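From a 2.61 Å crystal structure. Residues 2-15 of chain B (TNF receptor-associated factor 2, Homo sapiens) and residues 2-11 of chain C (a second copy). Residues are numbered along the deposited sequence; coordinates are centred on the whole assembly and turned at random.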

# COMPACT_ATOMS: atom_id res chain seq x y z
N GLU B 2 -39.25 -19.17 4.63
CA GLU B 2 -38.56 -18.44 3.53
C GLU B 2 -38.43 -16.91 3.81
O GLU B 2 -37.81 -16.52 4.81
CB GLU B 2 -39.25 -18.69 2.17
CG GLU B 2 -38.78 -19.91 1.33
CD GLU B 2 -39.46 -19.94 -0.08
OE1 GLU B 2 -38.90 -19.31 -1.02
OE2 GLU B 2 -40.54 -20.58 -0.25
N LEU B 3 -39.02 -16.06 2.97
CA LEU B 3 -38.63 -14.66 2.86
C LEU B 3 -38.20 -13.88 4.09
O LEU B 3 -37.23 -13.14 4.03
CB LEU B 3 -39.67 -13.87 2.10
CG LEU B 3 -39.09 -12.61 1.48
CD1 LEU B 3 -37.91 -13.00 0.57
CD2 LEU B 3 -40.14 -11.86 0.71
N LEU B 4 -38.92 -14.03 5.19
CA LEU B 4 -38.66 -13.25 6.41
C LEU B 4 -37.46 -13.73 7.26
O LEU B 4 -36.86 -12.92 7.98
CB LEU B 4 -39.91 -13.28 7.30
CG LEU B 4 -40.13 -12.17 8.33
CD1 LEU B 4 -40.79 -10.96 7.64
CD2 LEU B 4 -40.99 -12.62 9.52
N GLN B 5 -37.19 -15.04 7.23
CA GLN B 5 -36.01 -15.64 7.91
C GLN B 5 -34.74 -15.59 6.99
O GLN B 5 -33.63 -15.29 7.46
CB GLN B 5 -36.31 -17.05 8.45
N ARG B 6 -34.95 -15.86 5.69
CA ARG B 6 -33.98 -15.74 4.65
C ARG B 6 -33.54 -14.29 4.63
O ARG B 6 -32.36 -13.96 4.38
CB ARG B 6 -34.63 -16.11 3.35
CG ARG B 6 -33.74 -15.95 2.18
CD ARG B 6 -34.52 -16.04 0.91
NE ARG B 6 -35.02 -17.37 0.62
CZ ARG B 6 -35.18 -17.85 -0.62
NH1 ARG B 6 -34.84 -17.09 -1.66
NH2 ARG B 6 -35.66 -19.08 -0.81
N CYS B 7 -34.47 -13.42 4.96
CA CYS B 7 -34.12 -12.04 5.06
C CYS B 7 -33.35 -11.69 6.34
O CYS B 7 -32.40 -10.91 6.29
CB CYS B 7 -35.33 -11.17 4.88
SG CYS B 7 -34.87 -9.50 5.06
N GLU B 8 -33.72 -12.28 7.48
CA GLU B 8 -33.01 -11.98 8.78
C GLU B 8 -31.56 -12.47 8.76
O GLU B 8 -30.66 -11.91 9.42
CB GLU B 8 -33.74 -12.55 10.02
N SER B 9 -31.37 -13.54 8.00
CA SER B 9 -30.07 -14.12 7.75
C SER B 9 -29.18 -13.09 7.00
O SER B 9 -28.09 -12.77 7.45
CB SER B 9 -30.25 -15.41 6.96
OG SER B 9 -29.05 -16.13 6.93
N LEU B 10 -29.70 -12.53 5.89
CA LEU B 10 -29.04 -11.42 5.21
C LEU B 10 -28.65 -10.24 6.08
O LEU B 10 -27.67 -9.57 5.79
CB LEU B 10 -29.87 -10.94 4.05
CG LEU B 10 -29.90 -11.90 2.86
CD1 LEU B 10 -30.82 -11.35 1.74
CD2 LEU B 10 -28.50 -12.28 2.34
N GLU B 11 -29.40 -9.99 7.14
CA GLU B 11 -29.00 -8.99 8.15
C GLU B 11 -27.87 -9.44 9.09
O GLU B 11 -26.84 -8.73 9.15
CB GLU B 11 -30.20 -8.43 8.91
CG GLU B 11 -30.85 -7.26 8.13
CD GLU B 11 -32.32 -6.95 8.52
OE1 GLU B 11 -32.94 -6.08 7.83
OE2 GLU B 11 -32.84 -7.59 9.49
N LYS B 12 -28.00 -10.60 9.78
CA LYS B 12 -26.89 -11.13 10.60
C LYS B 12 -25.54 -11.04 9.82
O LYS B 12 -24.60 -10.32 10.24
CB LYS B 12 -27.17 -12.57 11.12
N LYS B 13 -25.45 -11.73 8.68
CA LYS B 13 -24.24 -11.77 7.87
C LYS B 13 -23.81 -10.36 7.45
O LYS B 13 -22.69 -9.94 7.78
CB LYS B 13 -24.35 -12.70 6.64
N THR B 14 -24.70 -9.60 6.79
CA THR B 14 -24.31 -8.31 6.24
C THR B 14 -23.73 -7.43 7.34
O THR B 14 -22.98 -6.50 7.09
CB THR B 14 -25.50 -7.63 5.66
OG1 THR B 14 -25.74 -8.17 4.36
CG2 THR B 14 -25.26 -6.17 5.52
N ALA B 15 -24.06 -7.76 8.58
CA ALA B 15 -23.64 -6.96 9.70
C ALA B 15 -22.22 -7.30 10.05
O ALA B 15 -21.46 -6.42 10.44
CB ALA B 15 -24.56 -7.16 10.90
N GLU C 2 -41.35 -1.92 5.06
CA GLU C 2 -40.36 -2.45 6.04
C GLU C 2 -39.43 -3.50 5.39
O GLU C 2 -38.24 -3.23 5.26
CB GLU C 2 -40.98 -2.98 7.36
CG GLU C 2 -40.52 -4.44 7.70
CD GLU C 2 -40.37 -4.79 9.19
OE1 GLU C 2 -39.67 -4.07 9.93
OE2 GLU C 2 -40.91 -5.85 9.60
N LEU C 3 -39.96 -4.67 4.99
CA LEU C 3 -39.14 -5.70 4.29
C LEU C 3 -38.85 -5.24 2.87
O LEU C 3 -37.77 -5.48 2.32
CB LEU C 3 -39.85 -7.06 4.29
CG LEU C 3 -38.99 -8.33 4.16
CD1 LEU C 3 -38.15 -8.55 5.42
CD2 LEU C 3 -39.86 -9.57 3.88
N LEU C 4 -39.83 -4.57 2.28
CA LEU C 4 -39.64 -3.73 1.12
C LEU C 4 -38.43 -2.77 1.27
O LEU C 4 -37.85 -2.35 0.27
CB LEU C 4 -40.96 -2.96 0.87
N GLN C 5 -38.03 -2.49 2.53
CA GLN C 5 -37.06 -1.41 2.90
C GLN C 5 -35.75 -1.80 3.70
O GLN C 5 -34.74 -1.10 3.66
CB GLN C 5 -37.81 -0.30 3.67
N ARG C 6 -35.83 -2.91 4.44
CA ARG C 6 -34.74 -3.53 5.19
C ARG C 6 -33.77 -4.10 4.16
O ARG C 6 -32.55 -4.25 4.38
CB ARG C 6 -35.33 -4.73 5.99
CG ARG C 6 -35.79 -4.49 7.45
CD ARG C 6 -36.73 -5.63 7.96
NE ARG C 6 -36.05 -6.78 8.58
CZ ARG C 6 -36.68 -7.83 9.12
NH1 ARG C 6 -38.00 -7.93 9.14
NH2 ARG C 6 -35.97 -8.82 9.65
N CYS C 7 -34.39 -4.43 3.05
CA CYS C 7 -33.84 -5.23 2.05
C CYS C 7 -33.23 -4.29 1.07
O CYS C 7 -32.16 -4.57 0.59
CB CYS C 7 -34.96 -6.04 1.45
SG CYS C 7 -34.59 -6.81 -0.08
N GLU C 8 -33.88 -3.17 0.76
CA GLU C 8 -33.22 -2.07 -0.04
C GLU C 8 -32.02 -1.46 0.69
O GLU C 8 -31.07 -0.98 0.06
CB GLU C 8 -34.19 -0.95 -0.43
N SER C 9 -32.07 -1.49 2.02
CA SER C 9 -30.96 -1.17 2.86
C SER C 9 -29.76 -2.17 2.70
O SER C 9 -28.61 -1.77 2.48
CB SER C 9 -31.49 -1.14 4.28
OG SER C 9 -30.65 -0.37 5.08
N LEU C 10 -30.05 -3.47 2.80
CA LEU C 10 -29.10 -4.54 2.51
C LEU C 10 -28.39 -4.38 1.17
O LEU C 10 -27.17 -4.50 1.08
CB LEU C 10 -29.77 -5.91 2.62
CG LEU C 10 -30.32 -6.19 4.01
CD1 LEU C 10 -30.63 -7.62 4.12
CD2 LEU C 10 -29.33 -5.77 5.11
N GLU C 11 -29.15 -4.07 0.14
CA GLU C 11 -28.62 -3.75 -1.19
C GLU C 11 -27.53 -2.68 -1.21
O GLU C 11 -26.53 -2.82 -1.95
CB GLU C 11 -29.73 -3.30 -2.15
CG GLU C 11 -30.10 -4.32 -3.19
CD GLU C 11 -31.63 -4.50 -3.32
OE1 GLU C 11 -32.35 -4.04 -2.40
OE2 GLU C 11 -32.12 -5.08 -4.34

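Two helices from two copies of one chain run side by side in the same general direction, their axes 33° apart and 10.5 Å from each other at closest approach. That spacing leaves room for one layer of side chains between the backbones, and the register sets which ones fill it: B:Cys7 CA lies 7.5 Å from C:Cys7 CA, but further along B:Thr14 CA pairs with C:Leu10 CA at 7.1 Å. The two copies are therefore not used symmetrically. Three residues of chain C, C:Leu10, C:Leu3 and C:Arg6, cover most of the surface on their side.

C:Leu10 gives the most, and it does so as a knob in a hole. Its side chain sits among B:Cys7, B:Leu10, B:Glu11 and B:Thr14, the i, i+3, i+4, i+7 diamond that a helix offers to a partner packed against it. With chi1 at m and chi2 at t, it sets C:Leu10 CD1 3.4 Å from B:Leu10 CB, while C:Leu10 CD2 lies 3.7 Å from B:Glu11 CG and 4.1 Å from B:Thr14 CG2. The hole is lined largely with carbon even where its residues are polar: B:Glu11 offers its methylene and B:Thr14 its methyl. The threonine hydroxyl is occupied within its own helix, where B:Thr14 OG1 makes a weak hydrogen bond to B:Leu10 O at 2.8 Å.

Seven residues earlier, about two turns, C:Leu3 repeats the apolar theme near the start of the helix. C:Leu3 CD1 rests 3.4 Å from B:Cys7 SG, a thiol packing here as an apolar group, and C:Leu3 CD2 lies 3.9 Å from B:Leu3 CD2 and 4.1 Å from B:Leu4 CD1. The CA-to-CB bonds of both chain B leucines point sideways to chain C, but the ends of the side chains come nearer and reach the partner.

C:Arg6 supplies the polar part of the contact. Its CB points toward chain B, and B:Glu11 OE1 lies at the edge of the guanidinium, near its plane, where the N-H groups can point at oxygen. C:Arg6 NE donates to B:Glu11 OE1 at 3.3 Å in a salt bridge; weak bonds from C:Arg6 NE and C:Arg6 NH2 to B:Glu11 OE2, each at 3.4 Å, add to it. Within chain C, C:Arg6 NH1 also makes a long salt bridge to C:Glu2 OE2 at 3.6 Å.

The rule to read here is economy: B:Glu11 walls the leucine hole with its CG and holds the arginine with its carboxylate, joining the apolar and charged parts of the contact.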